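Local coordinates for uncharacterized protein (Corynebacterium glutamicum, PDB 2NSF) that probably catalyses the mycothiol-dependent isomerization of maleylpyruvate, using a bound zinc ion, at residues 66-80 and 160-173. Residues are numbered along the deposited sequence; the frame is centred on the assembly and turned at random.
Sequences RSHLIAHVAYNAIAL and MRSREVWIHAVDLG. With ZN (zinc ion), chain E; SO4 (sulfate ion), chain B; SO4 (sulfate ion), chain C.
Met160 begins the contact by laying its CE against Leu80 CD2, and from here two antiparallel helices, 169° apart in direction, share one zinc site, a worked example of metal ligands pooled from distant parts of a chain. Arg161 follows as a knob among Val73, Asn76, Ala77 and Leu80. Its chain bends at chi2 (60°) and delivers NH1 to Val73 O at 2.7 Å and, on an in-plane lone pair, to Asn76 OD1 at 3.0 Å; amide and guanidinium lie nearly coplanar, with Ala77 CB over one guanidinium face and Val165 CG1 over the other. The amide so oriented gives ND2 to a sulfate. Glu164 folds back to bind zinc through OE1 at 2.1 Å, while OE2 accepts from a zinc-bound water. One turn on, His168 NE2 joins His72 NE2 on the metal; Leu69 CD1 sits over the His168 ring, 3.7 Å from its centroid, and His168 ND1 donates a hydrogen bond to Asp171 OD2 at 2.8 Å, which fixes the ring's rotation. Leu172 CD2 meets Leu69 and Ile70, and Arg66 NE donates to Leu172 O at 2.8 Å. Helix 29-49 packs on Val73 and Leu172 through Tyr43, helix 99-109 touches His72, and helix 114-133 reaches Ala74 and Arg161.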
ATOM      1  N   ARG A  66      13.537  -7.364  -7.507  1.00 22.96           N
ATOM      2  CA  ARG A  66      12.431  -6.694  -8.169  1.00 22.63           C
ATOM      3  C   ARG A  66      11.383  -7.720  -8.595  1.00 22.12           C
ATOM      4  O   ARG A  66      10.185  -7.455  -8.529  1.00 19.52           O
ATOM      5  CB  ARG A  66      12.925  -5.909  -9.383  1.00 24.52           C
ATOM      6  CG  ARG A  66      13.722  -4.655  -9.045  1.00 25.63           C
ATOM      7  CD  ARG A  66      13.854  -3.800 -10.298  1.00 29.23           C
ATOM      8  NE  ARG A  66      14.445  -2.489 -10.050  1.00 33.91           N
ATOM      9  CZ  ARG A  66      15.738  -2.274  -9.838  1.00 36.88           C
ATOM     10  NH1 ARG A  66      16.596  -3.286  -9.838  1.00 37.24           N
ATOM     11  NH2 ARG A  66      16.176  -1.038  -9.644  1.00 38.66           N
ATOM     12  N   SER A  67      11.837  -8.898  -9.015  1.00 20.79           N
ATOM     13  CA  SER A  67      10.924  -9.956  -9.439  1.00 21.38           C
ATOM     14  C   SER A  67       9.936 -10.319  -8.332  1.00 19.74           C
ATOM     15  O   SER A  67       8.757 -10.534  -8.604  1.00 18.03           O
ATOM     16  CB  SER A  67      11.703 -11.206  -9.857  1.00 23.30           C
ATOM     17  OG  SER A  67      12.379 -10.990 -11.088  1.00 25.84           O
ATOM     18  N   HIS A  68      10.417 -10.398  -7.094  1.00 20.06           N
ATOM     19  CA  HIS A  68       9.547 -10.724  -5.967  1.00 21.55           C
ATOM     20  C   HIS A  68       8.479  -9.642  -5.817  1.00 20.17           C
ATOM     21  O   HIS A  68       7.296  -9.936  -5.644  1.00 19.18           O
ATOM     22  CB  HIS A  68      10.336 -10.808  -4.654  1.00 23.55           C
ATOM     23  CG  HIS A  68      11.185 -12.037  -4.519  1.00 24.42           C
ATOM     24  ND1 HIS A  68      12.462 -12.120  -5.028  1.00 26.15           N
ATOM     25  CD2 HIS A  68      10.949 -13.217  -3.899  1.00 26.76           C
ATOM     26  CE1 HIS A  68      12.979 -13.299  -4.723  1.00 27.38           C
ATOM     27  NE2 HIS A  68      12.081 -13.983  -4.038  1.00 25.66           N
ATOM     28  N   LEU A  69       8.909  -8.386  -5.881  1.00 20.08           N
ATOM     29  CA  LEU A  69       7.993  -7.256  -5.746  1.00 17.73           C
ATOM     30  C   LEU A  69       6.968  -7.211  -6.870  1.00 16.22           C
ATOM     31  O   LEU A  69       5.773  -7.021  -6.637  1.00 15.87           O
ATOM     32  CB  LEU A  69       8.785  -5.944  -5.711  1.00 18.19           C
ATOM     33  CG  LEU A  69       7.961  -4.654  -5.686  1.00 19.82           C
ATOM     34  CD1 LEU A  69       7.125  -4.602  -4.411  1.00 20.14           C
ATOM     35  CD2 LEU A  69       8.884  -3.451  -5.774  1.00 19.50           C
ATOM     36  N   ILE A  70       7.434  -7.383  -8.101  1.00 15.66           N
ATOM     37  CA  ILE A  70       6.552  -7.357  -9.258  1.00 15.11           C
ATOM     38  C   ILE A  70       5.515  -8.472  -9.169  1.00 15.24           C
ATOM     39  O   ILE A  70       4.342  -8.264  -9.486  1.00 14.82           O
ATOM     40  CB  ILE A  70       7.386  -7.471 -10.561  1.00 15.05           C
ATOM     41  CG1 ILE A  70       8.252  -6.212 -10.705  1.00 17.54           C
ATOM     42  CG2 ILE A  70       6.477  -7.631 -11.773  1.00 17.94           C
ATOM     43  CD1 ILE A  70       9.419  -6.359 -11.676  1.00 18.24           C
ATOM     44  N   ALA A  71       5.951  -9.651  -8.732  1.00 15.67           N
ATOM     45  CA  ALA A  71       5.045 -10.785  -8.586  1.00 16.60           C
ATOM     46  C   ALA A  71       4.010 -10.458  -7.520  1.00 15.95           C
ATOM     47  O   ALA A  71       2.819 -10.658  -7.717  1.00 16.76           O
ATOM     48  CB  ALA A  71       5.825 -12.036  -8.195  1.00 16.30           C
ATOM     49  N   HIS A  72       4.479  -9.942  -6.393  1.00 17.40           N
ATOM     50  CA  HIS A  72       3.590  -9.574  -5.295  1.00 17.87           C
ATOM     51  C   HIS A  72       2.477  -8.625  -5.706  1.00 18.61           C
ATOM     52  O   HIS A  72       1.317  -8.820  -5.339  1.00 17.21           O
ATOM     53  CB  HIS A  72       4.375  -8.924  -4.144  1.00 17.16           C
ATOM     54  CG  HIS A  72       3.528  -8.246  -3.124  1.00 19.72           C
ATOM     55  ND1 HIS A  72       2.368  -8.788  -2.661  1.00 17.96           N
ATOM     56  CD2 HIS A  72       3.711  -7.080  -2.470  1.00 22.59           C
ATOM     57  CE1 HIS A  72       1.834  -7.985  -1.753  1.00 22.42           C
ATOM     58  NE2 HIS A  72       2.628  -6.938  -1.617  1.00 20.23           N
ATOM     59  N   VAL A  73       2.821  -7.585  -6.461  1.00 17.62           N
ATOM     60  CA  VAL A  73       1.815  -6.625  -6.894  1.00 17.45           C
ATOM     61  C   VAL A  73       0.729  -7.318  -7.715  1.00 17.21           C
ATOM     62  O   VAL A  73      -0.456  -7.014  -7.571  1.00 15.37           O
ATOM     63  CB  VAL A  73       2.467  -5.455  -7.693  1.00 17.23           C
ATOM     64  CG1 VAL A  73       1.390  -4.533  -8.286  1.00 15.21           C
ATOM     65  CG2 VAL A  73       3.365  -4.654  -6.762  1.00 18.08           C
ATOM     66  N   ALA A  74       1.125  -8.278  -8.551  1.00 16.70           N
ATOM     67  CA  ALA A  74       0.155  -9.001  -9.366  1.00 15.79           C
ATOM     68  C   ALA A  74      -0.710  -9.906  -8.492  1.00 14.54           C
ATOM     69  O   ALA A  74      -1.927  -9.950  -8.653  1.00 14.83           O
ATOM     70  CB  ALA A  74       0.871  -9.832 -10.439  1.00 15.86           C
ATOM     71  N   TYR A  75      -0.083 -10.632  -7.569  1.00 14.95           N
ATOM     72  CA  TYR A  75      -0.850 -11.525  -6.706  1.00 16.63           C
ATOM     73  C   TYR A  75      -1.797 -10.739  -5.800  1.00 18.07           C
ATOM     74  O   TYR A  75      -2.839 -11.249  -5.383  1.00 17.62           O
ATOM     75  CB  TYR A  75       0.092 -12.425  -5.895  1.00 16.84           C
ATOM     76  CG  TYR A  75       0.866 -13.389  -6.776  1.00 18.57           C
ATOM     77  CD1 TYR A  75       0.206 -14.173  -7.721  1.00 19.58           C
ATOM     78  CD2 TYR A  75       2.255 -13.496  -6.684  1.00 19.75           C
ATOM     79  CE1 TYR A  75       0.903 -15.042  -8.562  1.00 18.70           C
ATOM     80  CE2 TYR A  75       2.969 -14.369  -7.525  1.00 19.17           C
ATOM     81  CZ  TYR A  75       2.280 -15.132  -8.459  1.00 20.49           C
ATOM     82  OH  TYR A  75       2.961 -15.987  -9.297  1.00 20.12           O
ATOM     83  N   ASN A  76      -1.440  -9.496  -5.498  1.00 17.20           N
ATOM     84  CA  ASN A  76      -2.310  -8.664  -4.679  1.00 17.03           C
ATOM     85  C   ASN A  76      -3.542  -8.301  -5.506  1.00 16.24           C
ATOM     86  O   ASN A  76      -4.657  -8.320  -4.998  1.00 15.64           O
ATOM     87  CB  ASN A  76      -1.568  -7.401  -4.209  1.00 16.94           C
ATOM     88  CG  ASN A  76      -2.499  -6.359  -3.620  1.00 17.96           C
ATOM     89  OD1 ASN A  76      -2.994  -5.488  -4.333  1.00 17.24           O
ATOM     90  ND2 ASN A  76      -2.756  -6.452  -2.316  1.00 15.97           N
ATOM     91  N   ALA A  77      -3.353  -7.985  -6.787  1.00 16.19           N
ATOM     92  CA  ALA A  77      -4.488  -7.650  -7.643  1.00 15.97           C
ATOM     93  C   ALA A  77      -5.443  -8.839  -7.677  1.00 16.60           C
ATOM     94  O   ALA A  77      -6.657  -8.680  -7.587  1.00 16.31           O
ATOM     95  CB  ALA A  77      -4.014  -7.314  -9.058  1.00 16.39           C
ATOM     96  N   ILE A  78      -4.878 -10.033  -7.815  1.00 15.94           N
ATOM     97  CA  ILE A  78      -5.673 -11.255  -7.850  1.00 16.94           C
ATOM     98  C   ILE A  78      -6.417 -11.450  -6.524  1.00 17.46           C
ATOM     99  O   ILE A  78      -7.589 -11.825  -6.511  1.00 17.26           O
ATOM    100  CB  ILE A  78      -4.770 -12.476  -8.135  1.00 17.16           C
ATOM    101  CG1 ILE A  78      -4.273 -12.415  -9.582  1.00 19.14           C
ATOM    102  CG2 ILE A  78      -5.531 -13.775  -7.866  1.00 17.49           C
ATOM    103  CD1 ILE A  78      -3.170 -13.417  -9.910  1.00 19.54           C
ATOM    104  N   ALA A  79      -5.736 -11.177  -5.414  1.00 16.65           N
ATOM    105  CA  ALA A  79      -6.348 -11.329  -4.099  1.00 18.14           C
ATOM    106  C   ALA A  79      -7.528 -10.376  -3.930  1.00 18.05           C
ATOM    107  O   ALA A  79      -8.540 -10.729  -3.318  1.00 18.86           O
ATOM    108  CB  ALA A  79      -5.310 -11.092  -3.007  1.00 16.62           C
ATOM    109  N   LEU A  80      -7.407  -9.170  -4.479  1.00 17.38           N
ATOM    110  CA  LEU A  80      -8.479  -8.192  -4.380  1.00 19.36           C
ATOM    111  C   LEU A  80      -9.647  -8.594  -5.275  1.00 20.05           C
ATOM    112  O   LEU A  80     -10.799  -8.264  -4.993  1.00 20.67           O
ATOM    113  CB  LEU A  80      -7.959  -6.794  -4.745  1.00 18.04           C
ATOM    114  CG  LEU A  80      -6.936  -6.238  -3.745  1.00 19.01           C
ATOM    115  CD1 LEU A  80      -6.505  -4.848  -4.183  1.00 20.83           C
ATOM    116  CD2 LEU A  80      -7.541  -6.183  -2.341  1.00 19.31           C
ATOM    117  N   MET A 160      -7.107  -0.324  -0.588  1.00 17.75           N
ATOM    118  CA  MET A 160      -6.059  -1.325  -0.440  1.00 18.23           C
ATOM    119  C   MET A 160      -5.159  -1.377  -1.667  1.00 16.98           C
ATOM    120  O   MET A 160      -3.935  -1.432  -1.543  1.00 18.02           O
ATOM    121  CB  MET A 160      -6.688  -2.694  -0.183  1.00 18.34           C
ATOM    122  CG  MET A 160      -7.430  -2.772   1.139  1.00 19.34           C
ATOM    123  SD  MET A 160      -8.566  -4.165   1.206  1.00 22.45           S
ATOM    124  CE  MET A 160      -7.447  -5.486   1.578  1.00 20.88           C
ATOM    125  N   ARG A 161      -5.754  -1.356  -2.851  1.00 17.32           N
ATOM    126  CA  ARG A 161      -4.947  -1.398  -4.066  1.00 17.56           C
ATOM    127  C   ARG A 161      -4.129  -0.113  -4.197  1.00 16.53           C
ATOM    128  O   ARG A 161      -2.966  -0.155  -4.598  1.00 15.75           O
ATOM    129  CB  ARG A 161      -5.829  -1.592  -5.297  1.00 15.42           C
ATOM    130  CG  ARG A 161      -5.041  -1.748  -6.601  1.00 15.80           C
ATOM    131  CD  ARG A 161      -4.099  -2.955  -6.557  1.00 16.03           C
ATOM    132  NE  ARG A 161      -3.480  -3.197  -7.858  1.00 16.44           N
ATOM    133  CZ  ARG A 161      -2.528  -4.098  -8.083  1.00 15.09           C
ATOM    134  NH1 ARG A 161      -2.072  -4.854  -7.091  1.00 15.13           N
ATOM    135  NH2 ARG A 161      -2.025  -4.241  -9.303  1.00 16.06           N
ATOM    136  N   SER A 162      -4.729   1.022  -3.856  1.00 16.02           N
ATOM    137  CA  SER A 162      -4.020   2.297  -3.935  1.00 16.11           C
ATOM    138  C   SER A 162      -2.757   2.283  -3.070  1.00 16.46           C
ATOM    139  O   SER A 162      -1.707   2.766  -3.497  1.00 15.67           O
ATOM    140  CB  SER A 162      -4.934   3.453  -3.506  1.00 15.64           C
ATOM    141  OG  SER A 162      -5.979   3.660  -4.448  1.00 16.73           O
ATOM    142  N   ARG A 163      -2.849   1.745  -1.851  1.00 16.41           N
ATOM    143  CA  ARG A 163      -1.672   1.683  -0.982  1.00 16.85           C
ATOM    144  C   ARG A 163      -0.556   0.921  -1.685  1.00 18.40           C
ATOM    145  O   ARG A 163       0.609   1.316  -1.657  1.00 18.05           O
ATOM    146  CB  ARG A 163      -1.973   0.950   0.332  1.00 18.37           C
ATOM    147  CG  ARG A 163      -2.959   1.616   1.252  1.00 17.55           C
ATOM    148  CD  ARG A 163      -3.041   0.853   2.574  1.00 18.53           C
ATOM    149  NE  ARG A 163      -3.248  -0.581   2.362  1.00 19.62           N
ATOM    150  CZ  ARG A 163      -3.900  -1.372   3.207  1.00 21.35           C
ATOM    151  NH1 ARG A 163      -4.405  -0.870   4.329  1.00 20.81           N
ATOM    152  NH2 ARG A 163      -4.068  -2.658   2.923  1.00 18.82           N
ATOM    153  N   GLU A 164      -0.929  -0.193  -2.303  1.00 17.32           N
ATOM    154  CA  GLU A 164       0.036  -1.034  -2.992  1.00 17.14           C
ATOM    155  C   GLU A 164       0.717  -0.367  -4.176  1.00 16.16           C
ATOM    156  O   GLU A 164       1.944  -0.301  -4.232  1.00 15.54           O
ATOM    157  CB  GLU A 164      -0.637  -2.317  -3.488  1.00 18.37           C
ATOM    158  CG  GLU A 164      -1.208  -3.210  -2.400  1.00 18.51           C
ATOM    159  CD  GLU A 164      -0.150  -3.762  -1.468  1.00 20.90           C
ATOM    160  OE1 GLU A 164       0.946  -4.137  -1.940  1.00 20.32           O
ATOM    161  OE2 GLU A 164      -0.423  -3.845  -0.253  1.00 22.14           O
ATOM    162  N   VAL A 165      -0.071   0.116  -5.131  1.00 15.15           N
ATOM    163  CA  VAL A 165       0.517   0.712  -6.321  1.00 15.16           C
ATOM    164  C   VAL A 165       1.276   2.015  -6.106  1.00 16.34           C
ATOM    165  O   VAL A 165       2.329   2.216  -6.707  1.00 15.43           O
ATOM    166  CB  VAL A 165      -0.543   0.907  -7.443  1.00 16.27           C
ATOM    167  CG1 VAL A 165      -0.999  -0.456  -7.962  1.00 16.85           C
ATOM    168  CG2 VAL A 165      -1.733   1.698  -6.927  1.00 16.66           C
ATOM    169  N   TRP A 166       0.768   2.897  -5.251  1.00 17.05           N
ATOM    170  CA  TRP A 166       1.466   4.157  -5.025  1.00 17.01           C
ATOM    171  C   TRP A 166       2.757   3.982  -4.243  1.00 16.53           C
ATOM    172  O   TRP A 166       3.740   4.678  -4.501  1.00 16.64           O
ATOM    173  CB  TRP A 166       0.560   5.166  -4.311  1.00 16.70           C
ATOM    174  CG  TRP A 166      -0.469   5.784  -5.210  1.00 17.21           C
ATOM    175  CD1 TRP A 166      -1.805   5.514  -5.237  1.00 15.94           C
ATOM    176  CD2 TRP A 166      -0.239   6.781  -6.217  1.00 16.94           C
ATOM    177  NE1 TRP A 166      -2.425   6.284  -6.196  1.00 18.32           N
ATOM    178  CE2 TRP A 166      -1.486   7.068  -6.813  1.00 16.85           C
ATOM    179  CE3 TRP A 166       0.904   7.456  -6.674  1.00 18.73           C
ATOM    180  CZ2 TRP A 166      -1.628   8.007  -7.846  1.00 18.00           C
ATOM    181  CZ3 TRP A 166       0.764   8.393  -7.707  1.00 18.05           C
ATOM    182  CH2 TRP A 166      -0.494   8.656  -8.280  1.00 17.82           C
ATOM    183  N   ILE A 167       2.770   3.052  -3.292  1.00 14.58           N
ATOM    184  CA  ILE A 167       3.971   2.832  -2.513  1.00 14.84           C
ATOM    185  C   ILE A 167       4.953   1.896  -3.209  1.00 15.53           C
ATOM    186  O   ILE A 167       6.150   2.174  -3.242  1.00 15.92           O
ATOM    187  CB  ILE A 167       3.661   2.271  -1.114  1.00 15.65           C
ATOM    188  CG1 ILE A 167       2.794   3.273  -0.337  1.00 18.97           C
ATOM    189  CG2 ILE A 167       4.965   2.004  -0.370  1.00 16.08           C
ATOM    190  CD1 ILE A 167       2.321   2.769   1.018  1.00 20.38           C
ATOM    191  N   HIS A 168       4.471   0.787  -3.760  1.00 15.72           N
ATOM    192  CA  HIS A 168       5.387  -0.123  -4.432  1.00 16.37           C
ATOM    193  C   HIS A 168       5.997   0.495  -5.681  1.00 16.75           C
ATOM    194  O   HIS A 168       7.004   0.008  -6.186  1.00 18.66           O
ATOM    195  CB  HIS A 168       4.709  -1.460  -4.742  1.00 15.75           C
ATOM    196  CG  HIS A 168       4.499  -2.303  -3.523  1.00 15.86           C
ATOM    197  ND1 HIS A 168       5.434  -2.385  -2.516  1.00 16.26           N
ATOM    198  CD2 HIS A 168       3.467  -3.092  -3.144  1.00 18.27           C
ATOM    199  CE1 HIS A 168       4.988  -3.184  -1.563  1.00 17.79           C
ATOM    200  NE2 HIS A 168       3.798  -3.626  -1.921  1.00 16.78           N
ATOM    201  N   ALA A 169       5.401   1.575  -6.177  1.00 16.75           N
ATOM    202  CA  ALA A 169       5.963   2.255  -7.342  1.00 16.82           C
ATOM    203  C   ALA A 169       7.327   2.783  -6.903  1.00 18.18           C
ATOM    204  O   ALA A 169       8.286   2.790  -7.675  1.00 17.44           O
ATOM    205  CB  ALA A 169       5.064   3.404  -7.774  1.00 16.60           C
ATOM    206  N   VAL A 170       7.413   3.222  -5.651  1.00 17.49           N
ATOM    207  CA  VAL A 170       8.676   3.731  -5.123  1.00 18.94           C
ATOM    208  C   VAL A 170       9.664   2.592  -4.909  1.00 18.91           C
ATOM    209  O   VAL A 170      10.844   2.716  -5.236  1.00 19.17           O
ATOM    210  CB  VAL A 170       8.478   4.450  -3.770  1.00 18.87           C
ATOM    211  CG1 VAL A 170       9.794   5.057  -3.308  1.00 20.50           C
ATOM    212  CG2 VAL A 170       7.412   5.514  -3.903  1.00 19.89           C
ATOM    213  N   ASP A 171       9.170   1.477  -4.375  1.00 18.59           N
ATOM    214  CA  ASP A 171      10.007   0.315  -4.094  1.00 19.96           C
ATOM    215  C   ASP A 171      10.686  -0.281  -5.325  1.00 21.07           C
ATOM    216  O   ASP A 171      11.700  -0.973  -5.201  1.00 21.10           O
ATOM    217  CB  ASP A 171       9.188  -0.774  -3.397  1.00 18.39           C
ATOM    218  CG  ASP A 171       8.640  -0.328  -2.054  1.00 20.21           C
ATOM    219  OD1 ASP A 171       9.279   0.521  -1.393  1.00 22.00           O
ATOM    220  OD2 ASP A 171       7.575  -0.841  -1.651  1.00 21.32           O
ATOM    221  N   LEU A 172      10.131  -0.026  -6.507  1.00 20.81           N
ATOM    222  CA  LEU A 172      10.722  -0.546  -7.739  1.00 23.22           C
ATOM    223  C   LEU A 172      12.127   0.004  -7.957  1.00 24.63           C
ATOM    224  O   LEU A 172      12.931  -0.596  -8.660  1.00 25.76           O
ATOM    225  CB  LEU A 172       9.839  -0.216  -8.944  1.00 21.84           C
ATOM    226  CG  LEU A 172       8.666  -1.175  -9.159  1.00 21.70           C
ATOM    227  CD1 LEU A 172       7.788  -0.668 -10.286  1.00 20.70           C
ATOM    228  CD2 LEU A 172       9.207  -2.572  -9.465  1.00 23.46           C
ATOM    229  N   GLY A 173      12.418   1.151  -7.356  1.00 25.67           N
ATOM    230  CA  GLY A 173      13.745   1.723  -7.493  1.00 26.86           C
ATOM    231  C   GLY A 173      14.051   2.391  -8.818  1.00 27.83           C
ATOM    232  O   GLY A 173      15.192   2.355  -9.286  1.00 29.61           O
TER
HETATM  233 ZN    ZN E 404       2.539  -4.904  -0.754  1.00 26.97          ZN
HETATM  234  S   SO4 B 401      -5.392  -4.210   6.019  1.00 26.12           S
HETATM  235  O1  SO4 B 401      -6.377  -4.952   6.828  1.00 28.76           O
HETATM  236  O2  SO4 B 401      -5.191  -4.890   4.733  1.00 28.96           O
HETATM  237  O3  SO4 B 401      -4.118  -4.161   6.747  1.00 26.46           O
HETATM  238  O4  SO4 B 401      -5.886  -2.846   5.768  1.00 28.60           O
HETATM  239  S   SO4 C 402      -1.240  -8.326   0.954  1.00 39.13           S
HETATM  240  O1  SO4 C 402       0.209  -8.072   0.887  1.00 39.98           O
HETATM  241  O2  SO4 C 402      -1.465  -9.586   1.687  1.00 41.28           O
HETATM  242  O3  SO4 C 402      -1.913  -7.222   1.674  1.00 41.90           O
HETATM  243  O4  SO4 C 402      -1.792  -8.421  -0.406  1.00 32.08           O
HETATM  244  O   HOH W   1       1.175  -5.637   0.792  1.00 20.41           O
HETATM  245  O   HOH W   2       2.577  -3.042   0.811  1.00 24.43           O